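Local coordinates for protein diheme cytochrome c (Shewanella baltica, PDB 3U99) that probably carries electrons, passing them through two covalently attached heme c groups, at residues Y26-L31 against E62-Q67. Sequence-based numbering, arbitrary orientation.
With HEC (heme c), chain C.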
loop_
_atom_site.group_PDB
_atom_site.type_symbol
_atom_site.label_atom_id
_atom_site.label_comp_id
_atom_site.label_asym_id
_atom_site.label_seq_id
_atom_site.Cartn_x
_atom_site.Cartn_y
_atom_site.Cartn_z
ATOM N N TYR A 26 -1.512 0.950 3.803
ATOM C CA TYR A 26 -2.231 1.048 2.548
ATOM C C TYR A 26 -3.728 1.200 2.768
ATOM O O TYR A 26 -4.322 0.408 3.487
ATOM C CB TYR A 26 -2.011 -0.180 1.684
ATOM C CG TYR A 26 -0.560 -0.355 1.292
ATOM C CD1 TYR A 26 0.053 0.570 0.441
ATOM C CD2 TYR A 26 0.212 -1.388 1.763
ATOM C CE1 TYR A 26 1.385 0.418 0.093
ATOM C CE2 TYR A 26 1.532 -1.554 1.412
ATOM C CZ TYR A 26 2.122 -0.626 0.565
ATOM O OH TYR A 26 3.447 -0.838 0.281
ATOM N N PRO A 27 -4.389 2.197 2.215
ATOM C CA PRO A 27 -5.854 2.273 2.337
ATOM C C PRO A 27 -6.520 0.983 1.910
ATOM O O PRO A 27 -6.166 0.351 0.908
ATOM C CB PRO A 27 -6.216 3.427 1.397
ATOM C CG PRO A 27 -5.001 4.346 1.492
ATOM C CD PRO A 27 -3.825 3.398 1.564
ATOM N N ALA A 28 -7.525 0.588 2.663
ATOM C CA ALA A 28 -8.262 -0.653 2.394
ATOM C C ALA A 28 -8.872 -0.673 1.020
ATOM O O ALA A 28 -9.073 -1.753 0.429
ATOM C CB ALA A 28 -9.372 -0.832 3.407
ATOM N N ASN A 29 -9.264 0.477 0.457
ATOM C CA ASN A 29 -9.952 0.507 -0.823
ATOM C C ASN A 29 -9.039 0.324 -2.037
ATOM O O ASN A 29 -9.532 0.404 -3.180
ATOM C CB ASN A 29 -10.871 1.708 -0.969
ATOM C CG ASN A 29 -10.151 3.004 -1.089
ATOM O OD1 ASN A 29 -8.943 3.005 -1.234
ATOM N ND2 ASN A 29 -10.950 4.058 -0.968
ATOM N N LEU A 30 -7.789 -0.018 -1.794
ATOM C CA LEU A 30 -6.863 -0.324 -2.899
ATOM C C LEU A 30 -6.905 -1.772 -3.364
ATOM O O LEU A 30 -6.350 -2.068 -4.422
ATOM C CB LEU A 30 -5.412 0.042 -2.547
ATOM C CG LEU A 30 -5.196 1.557 -2.329
ATOM C CD1 LEU A 30 -3.787 1.790 -1.829
ATOM C CD2 LEU A 30 -5.432 2.340 -3.601
ATOM N N LEU A 31 -7.558 -2.675 -2.592
ATOM C CA LEU A 31 -7.729 -4.039 -3.023
ATOM C C LEU A 31 -9.140 -4.505 -2.703
ATOM O O LEU A 31 -9.709 -4.041 -1.723
ATOM C CB LEU A 31 -6.742 -4.983 -2.302
ATOM C CG LEU A 31 -5.276 -4.872 -2.669
ATOM C CD1 LEU A 31 -4.397 -5.752 -1.754
ATOM C CD2 LEU A 31 -4.976 -5.260 -4.111
ATOM N N GLU A 62 -8.298 -8.253 9.437
ATOM C CA GLU A 62 -8.954 -8.851 8.295
ATOM C C GLU A 62 -10.365 -8.313 8.161
ATOM O O GLU A 62 -10.826 -7.969 7.076
ATOM C CB GLU A 62 -8.960 -10.366 8.427
ATOM C CG GLU A 62 -9.591 -11.033 7.205
ATOM C CD GLU A 62 -9.364 -12.528 7.180
ATOM O OE1 GLU A 62 -8.206 -13.028 7.199
ATOM O OE2 GLU A 62 -10.449 -13.208 7.081
ATOM N N GLU A 63 -11.079 -8.255 9.295
ATOM C CA GLU A 63 -12.446 -7.792 9.245
ATOM C C GLU A 63 -12.520 -6.316 8.798
ATOM O O GLU A 63 -13.397 -5.958 7.993
ATOM C CB GLU A 63 -13.069 -7.991 10.623
ATOM C CG GLU A 63 -13.373 -9.433 10.984
ATOM C CD GLU A 63 -14.675 -9.844 10.309
ATOM O OE1 GLU A 63 -15.036 -9.259 9.267
ATOM O OE2 GLU A 63 -15.373 -10.731 10.861
ATOM N N TYR A 64 -11.615 -5.495 9.233
ATOM C CA TYR A 64 -11.533 -4.093 8.833
ATOM C C TYR A 64 -11.311 -4.042 7.315
ATOM O O TYR A 64 -11.973 -3.305 6.592
ATOM C CB TYR A 64 -10.392 -3.382 9.638
ATOM C CG TYR A 64 -10.242 -2.006 9.006
ATOM C CD1 TYR A 64 -11.136 -0.975 9.226
ATOM C CD2 TYR A 64 -9.180 -1.737 8.142
ATOM C CE1 TYR A 64 -10.965 0.288 8.612
ATOM C CE2 TYR A 64 -9.028 -0.526 7.489
ATOM C CZ TYR A 64 -9.927 0.495 7.734
ATOM O OH TYR A 64 -9.774 1.667 7.092
ATOM N N LEU A 65 -10.313 -4.772 6.807
ATOM C CA LEU A 65 -9.948 -4.688 5.405
ATOM C C LEU A 65 -11.060 -5.199 4.536
ATOM O O LEU A 65 -11.326 -4.605 3.501
ATOM C CB LEU A 65 -8.645 -5.477 5.196
ATOM C CG LEU A 65 -7.372 -4.818 5.731
ATOM C CD1 LEU A 65 -6.187 -5.792 5.703
ATOM C CD2 LEU A 65 -7.008 -3.597 4.923
ATOM N N VAL A 66 -11.679 -6.317 4.913
ATOM C CA VAL A 66 -12.759 -6.856 4.105
ATOM C C VAL A 66 -13.913 -5.888 4.036
ATOM O O VAL A 66 -14.480 -5.640 2.968
ATOM C CB VAL A 66 -13.152 -8.222 4.667
ATOM C CG1 VAL A 66 -14.502 -8.620 4.061
ATOM C CG2 VAL A 66 -12.077 -9.269 4.376
ATOM N N GLN A 67 -14.306 -5.329 5.172
ATOM C CA GLN A 67 -15.455 -4.418 5.192
ATOM C C GLN A 67 -15.251 -3.178 4.357
ATOM O O GLN A 67 -16.176 -2.687 3.731
ATOM C CB GLN A 67 -15.731 -4.073 6.661
ATOM C CG GLN A 67 -16.864 -3.113 6.819
ATOM C CD GLN A 67 -18.210 -3.757 6.444
ATOM O OE1 GLN A 67 -18.429 -4.943 6.668
ATOM N NE2 GLN A 67 -19.124 -2.969 5.853
HETATM FE FE HEC C . 3.201 -5.518 4.310
HETATM C CHA HEC C . 4.205 -5.423 1.114
HETATM C CHB HEC C . -0.042 -5.214 3.336
HETATM C CHC HEC C . 2.252 -5.463 7.542
HETATM C CHD HEC C . 6.426 -6.009 5.267
HETATM N NA HEC C . 2.245 -5.348 2.547
HETATM C C1A HEC C . 2.852 -5.294 1.302
HETATM C C2A HEC C . 1.844 -5.070 0.279
HETATM C C3A HEC C . 0.658 -4.993 0.926
HETATM C C4A HEC C . 0.928 -5.211 2.340
HETATM C CMA HEC C . -0.700 -4.795 0.309
HETATM C CAA HEC C . 2.152 -4.971 -1.162
HETATM C CBA HEC C . 2.648 -3.593 -1.550
HETATM C CGA HEC C . 2.772 -3.492 -3.072
HETATM O O1A HEC C . 1.703 -3.476 -3.739
HETATM O O2A HEC C . 3.887 -3.458 -3.626
HETATM N NB HEC C . 1.421 -5.390 5.260
HETATM C C1B HEC C . 0.176 -5.307 4.681
HETATM C C2B HEC C . -0.817 -5.409 5.727
HETATM C C3B HEC C . -0.181 -5.490 6.909
HETATM C C4B HEC C . 1.210 -5.451 6.630
HETATM C CMB HEC C . -2.312 -5.392 5.432
HETATM C CAB HEC C . -0.727 -5.659 8.325
HETATM C CBB HEC C . -1.482 -6.998 8.439
HETATM N NC HEC C . 4.147 -5.670 6.071
HETATM C C1C HEC C . 3.601 -5.561 7.302
HETATM C C2C HEC C . 4.564 -5.635 8.345
HETATM C C3C HEC C . 5.740 -5.785 7.697
HETATM C C4C HEC C . 5.494 -5.858 6.307
HETATM C CMC HEC C . 4.267 -5.438 9.839
HETATM C CAC HEC C . 7.110 -5.849 8.331
HETATM C CBC HEC C . 7.338 -6.942 9.361
HETATM N ND HEC C . 4.943 -5.739 3.363
HETATM C C1D HEC C . 6.151 -5.973 3.948
HETATM C C2D HEC C . 7.184 -6.088 2.903
HETATM C C3D HEC C . 6.566 -5.916 1.723
HETATM C C4D HEC C . 5.178 -5.656 2.042
HETATM C CMD HEC C . 8.625 -6.498 3.095
HETATM C CAD HEC C . 7.217 -5.967 0.381
HETATM C CBD HEC C . 7.682 -4.557 -0.118
HETATM C CGD HEC C . 8.471 -4.722 -1.414
HETATM O O1D HEC C . 9.039 -3.515 -1.653
HETATM O O2D HEC C . 7.918 -5.550 -2.280
HETATM O O HOH W 1 -8.360 2.322 4.840
#
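Ala28 points its CB toward helix 55-67, where it meets Leu65 CD2 and Tyr64 CE2; its CA lies 5.3 Å from that of Leu65, an approach that suits a residue whose side chain is one methyl. Leu65 serves two partners through its two branches. From CB its chain runs to CG, which, set anti to the carbonyl carbon (chi1 -74°), brings the fork in between the loop and the heme: CD2 reaches the loop and packs 3.9 Å from Ala28 CB, while CD1 lies 3.9 Å from the heme methyl CMB. A branched, purely apolar residue is apt for a place between Ala28 and the porphyrin rim, and Trp36 and Thr40 of helix 33-40 also touch it. Tyr64 brings ring atom CE2 obliquely to 4.1 Å from Ala28 CB. Its OH is hydrogen-bonded to a water, 2.7 Å away, and this water accepts the N-H of Ala28, so the start of the 3-10 turn 28-30 is bridged to the helix by this one water. In this cytochrome c fold the loop follows the CXXCH heme-attachment motif, whose His23 is an axial ligand of the iron, and the side chain of Tyr26 packs against the same heme. The tyrosine ring approaches pyrrole A obliquely, CE2 3.6 Å from heme C3A, and its OH comes 3.4 Å from the propionate carbon CBA while hydrogen-bonding to Ser119 O. An alanine in place of Tyr26 would remove this ring and hydroxyl, and would probably leave pyrrole A less well covered and Ser119 O without that donor.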